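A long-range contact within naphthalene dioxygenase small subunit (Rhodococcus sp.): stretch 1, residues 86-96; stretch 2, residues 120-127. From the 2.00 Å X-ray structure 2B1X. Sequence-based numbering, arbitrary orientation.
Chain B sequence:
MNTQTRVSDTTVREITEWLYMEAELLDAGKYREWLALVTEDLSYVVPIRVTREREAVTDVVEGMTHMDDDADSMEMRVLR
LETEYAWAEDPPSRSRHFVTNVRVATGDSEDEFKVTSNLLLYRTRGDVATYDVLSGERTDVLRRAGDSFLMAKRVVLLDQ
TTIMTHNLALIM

Stretch 1, residues 86-96: AWAEDPPSRSR
Stretch 2 (120-127) LLYRTRGD

Two antiparallel strands, 94-96 and 120-124, set the frame of this contact, and two arginines from the strands and a third, Arg-125, just past one of them, do much of the rest. The strand axes run at 168° and approach to 4.6 Å. Arg-94 pairs with Thr-124 and Arg-96 with Tyr-122 as hydrogen-bonded pairs, CA to CA 5.3 and 5.1 Å; between them Ser-95 faces Arg-123 as a non-hydrogen-bonded pair, CA to CA 4.5 Å. The ladder has four rungs, each 3.0 Å: Arg-94 N to Thr-124 O, Thr-124 N to Arg-94 O, Arg-96 N to Tyr-122 O and Tyr-122 N to Arg-96 O. Phi/psi values are extended: -93/121 at Arg-94, -128/160 at Ser-95, -141/126 at Arg-96, -101/142 at Tyr-122, -147/127 at Arg-123 and -126/155 at Thr-124.

Arg-94 has the largest covered area, 106 of the 613 Å² buried in all. Its CB lies on the sheet face shared with Thr-124, and chi1 to chi3 of m, p, p (-81°, 82°, 53°), with chi4 170°, bring the guanidinium nearer the partner strand. Arg-94 NE and NH2 both donate to Thr-124 OG1, at 3.1 and 3.2 Å, while Arg-94 NH2 also reaches Gly-126 O at 2.7 Å near the guanidinium plane. Threonine in rotamer p (63°) presents its hydroxyl to this fork. Gly-126, at phi/psi 62/-153, takes a positive phi that favours glycine.

Arg-125 (-138/142) covers 96 Å² and reaches into the loop before stretch 1's strand. Its rotamer is m, t, p (-63°, -169°, 51°) with chi4 68°. Arg-125 NH1 and NH2 each donate to Pro-91 O at 2.8 Å, so one carbonyl at the guanidinium edge receives both; Arg-125 NH1 also donates to Ser-93 OG at 3.2 Å. Ala-88 O lies over one face, 3.1 Å from Arg-125 CZ. The loop that carries Pro-91 and Ser-93 has a cis peptide bond before Pro-91; Pro-91 and Pro-92 adopt phi/psi near -65/145.

Arg-123, like the other two buried, is nearly straight, chi1 to chi3 all t and chi4 173°. Arg-123 NE donates to Ser-93 OG at 2.9 Å, and Arg-123 NH2 forms a salt bridge with Glu-89 OE2 at 2.8 Å. Buried Glu-89 (m, m, chi3 -47°) supplies the countercharge; its CA-to-CB points sideways, but its carboxylate comes nearer. Glu-89 OE1 accepts Ser-93 N at 2.9 Å, and Glu-89 OE2 takes a very short 2.5 Å bond from Ser-93 OG. Serine (chi1 m) suits this spot: one hydroxyl accepts from both arginines and donates to the carboxylate.

A water bridges Pro-92 O and Gly-126 N, 2.9 Å from each.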

# COMPACT_ATOMS: atom_id res chain seq x y z
N ALA B 86 26.00 -10.81 9.02
CA ALA B 86 25.29 -10.41 7.80
C ALA B 86 23.97 -9.73 8.13
O ALA B 86 22.89 -10.35 8.01
CB ALA B 86 25.06 -11.61 6.87
N TRP B 87 24.03 -8.46 8.50
CA TRP B 87 22.91 -7.81 9.20
C TRP B 87 21.64 -7.73 8.39
O TRP B 87 20.57 -7.79 8.97
CB TRP B 87 23.27 -6.41 9.69
CG TRP B 87 24.57 -6.35 10.48
CD1 TRP B 87 25.72 -5.68 10.13
CD2 TRP B 87 24.84 -6.96 11.76
NE1 TRP B 87 26.68 -5.85 11.10
CE2 TRP B 87 26.16 -6.63 12.11
CE3 TRP B 87 24.09 -7.78 12.63
CZ2 TRP B 87 26.75 -7.06 13.30
CZ3 TRP B 87 24.68 -8.21 13.81
CH2 TRP B 87 25.99 -7.84 14.15
N ALA B 88 21.78 -7.54 7.07
CA ALA B 88 20.67 -7.50 6.11
C ALA B 88 19.82 -8.77 6.13
O ALA B 88 18.64 -8.73 5.77
CB ALA B 88 21.20 -7.28 4.68
N GLU B 89 20.42 -9.89 6.49
CA GLU B 89 19.71 -11.18 6.53
C GLU B 89 19.89 -11.91 7.87
O GLU B 89 19.82 -13.13 7.97
CB GLU B 89 20.16 -12.04 5.33
CG GLU B 89 19.44 -11.70 4.00
CD GLU B 89 17.90 -11.76 4.11
OE1 GLU B 89 17.38 -12.76 4.66
OE2 GLU B 89 17.20 -10.84 3.62
N ASP B 90 20.14 -11.15 8.92
CA ASP B 90 20.18 -11.70 10.27
C ASP B 90 19.65 -10.65 11.21
O ASP B 90 20.40 -9.74 11.60
CB ASP B 90 21.62 -12.02 10.65
CG ASP B 90 21.72 -12.95 11.83
OD1 ASP B 90 20.71 -13.13 12.57
OD2 ASP B 90 22.79 -13.55 12.12
N PRO B 91 18.39 -10.76 11.63
CA PRO B 91 17.48 -11.89 11.31
C PRO B 91 17.13 -12.08 9.81
O PRO B 91 17.02 -11.10 9.08
CB PRO B 91 16.19 -11.52 12.05
CG PRO B 91 16.64 -10.52 13.12
CD PRO B 91 17.76 -9.75 12.50
N PRO B 92 16.95 -13.32 9.40
CA PRO B 92 16.58 -13.64 8.00
C PRO B 92 15.20 -13.12 7.61
O PRO B 92 14.29 -13.08 8.44
CB PRO B 92 16.60 -15.17 7.95
CG PRO B 92 16.49 -15.61 9.35
CD PRO B 92 17.09 -14.52 10.24
N SER B 93 15.08 -12.70 6.35
CA SER B 93 13.80 -12.49 5.72
C SER B 93 13.03 -13.82 5.68
O SER B 93 13.65 -14.89 5.66
CB SER B 93 14.02 -12.06 4.25
OG SER B 93 14.77 -10.86 4.13
N ARG B 94 11.70 -13.75 5.68
CA ARG B 94 10.85 -14.86 5.30
C ARG B 94 10.60 -14.65 3.81
O ARG B 94 10.11 -13.60 3.41
CB ARG B 94 9.53 -14.83 6.05
CG ARG B 94 9.62 -15.40 7.41
CD ARG B 94 10.15 -14.43 8.43
NE ARG B 94 9.39 -13.18 8.40
CZ ARG B 94 9.52 -12.22 9.31
NH1 ARG B 94 10.34 -12.41 10.34
NH2 ARG B 94 8.76 -11.11 9.22
N SER B 95 10.98 -15.61 2.99
CA SER B 95 10.76 -15.45 1.55
C SER B 95 10.03 -16.64 0.97
O SER B 95 10.03 -17.72 1.54
CB SER B 95 12.10 -15.31 0.86
OG SER B 95 12.85 -16.49 1.06
N ARG B 96 9.41 -16.45 -0.20
CA ARG B 96 8.88 -17.57 -0.96
C ARG B 96 9.11 -17.34 -2.42
O ARG B 96 8.70 -16.31 -2.98
CB ARG B 96 7.40 -17.83 -0.66
CG ARG B 96 6.86 -19.15 -1.28
CD ARG B 96 5.99 -19.94 -0.28
NE ARG B 96 6.66 -19.92 1.01
CZ ARG B 96 7.59 -20.80 1.36
NH1 ARG B 96 7.87 -21.81 0.56
NH2 ARG B 96 8.23 -20.67 2.55
N LEU B 120 7.71 -15.23 -8.88
CA LEU B 120 7.23 -14.20 -7.97
C LEU B 120 7.88 -14.45 -6.60
O LEU B 120 7.70 -15.50 -5.98
CB LEU B 120 5.70 -14.17 -7.91
CG LEU B 120 4.75 -13.54 -6.88
CD1 LEU B 120 5.37 -12.97 -5.61
CD2 LEU B 120 3.80 -12.57 -7.52
N LEU B 121 8.65 -13.47 -6.14
CA LEU B 121 9.37 -13.61 -4.88
C LEU B 121 8.69 -12.76 -3.82
O LEU B 121 8.55 -11.55 -4.02
CB LEU B 121 10.82 -13.20 -5.07
CG LEU B 121 11.68 -13.20 -3.79
CD1 LEU B 121 11.99 -14.57 -3.28
CD2 LEU B 121 12.94 -12.40 -3.98
N TYR B 122 8.23 -13.40 -2.73
CA TYR B 122 7.54 -12.73 -1.65
C TYR B 122 8.53 -12.53 -0.51
O TYR B 122 9.34 -13.41 -0.28
CB TYR B 122 6.32 -13.57 -1.19
CG TYR B 122 5.51 -12.98 -0.02
CD1 TYR B 122 4.45 -12.15 -0.25
CD2 TYR B 122 5.82 -13.29 1.31
CE1 TYR B 122 3.68 -11.63 0.82
CE2 TYR B 122 5.10 -12.76 2.38
CZ TYR B 122 4.05 -11.94 2.13
OH TYR B 122 3.37 -11.44 3.19
N ARG B 123 8.48 -11.39 0.19
CA ARG B 123 9.48 -11.11 1.25
C ARG B 123 8.93 -10.29 2.43
O ARG B 123 8.34 -9.27 2.19
CB ARG B 123 10.72 -10.40 0.65
CG ARG B 123 11.90 -10.16 1.65
CD ARG B 123 12.89 -9.06 1.19
NE ARG B 123 14.19 -9.12 1.89
CZ ARG B 123 15.23 -8.36 1.58
NH1 ARG B 123 15.13 -7.43 0.62
NH2 ARG B 123 16.37 -8.49 2.26
N THR B 124 9.09 -10.77 3.68
CA THR B 124 8.83 -9.95 4.88
C THR B 124 10.06 -9.96 5.79
O THR B 124 10.82 -10.91 5.78
CB THR B 124 7.59 -10.41 5.70
OG1 THR B 124 7.81 -11.74 6.20
CG2 THR B 124 6.30 -10.53 4.83
N ARG B 125 10.19 -8.92 6.59
CA ARG B 125 11.24 -8.84 7.63
C ARG B 125 10.67 -8.27 8.92
O ARG B 125 9.78 -7.38 8.89
CB ARG B 125 12.40 -7.94 7.18
CG ARG B 125 13.17 -8.42 5.95
CD ARG B 125 14.51 -7.64 5.66
NE ARG B 125 15.37 -7.55 6.85
CZ ARG B 125 15.99 -8.57 7.42
NH1 ARG B 125 15.83 -9.80 6.94
NH2 ARG B 125 16.73 -8.38 8.53
N GLY B 126 11.12 -8.80 10.06
CA GLY B 126 10.71 -8.25 11.35
C GLY B 126 9.22 -8.34 11.61
O GLY B 126 8.54 -9.20 11.07
N ASP B 127 8.71 -7.43 12.42
CA ASP B 127 7.31 -7.53 12.80
C ASP B 127 6.47 -6.40 12.26
O ASP B 127 5.35 -6.22 12.69
CB ASP B 127 7.18 -7.64 14.33
CG ASP B 127 7.58 -6.34 15.08
OD1 ASP B 127 8.23 -5.39 14.53
OD2 ASP B 127 7.24 -6.20 16.27
O HOH W 1 13.25 -10.64 9.60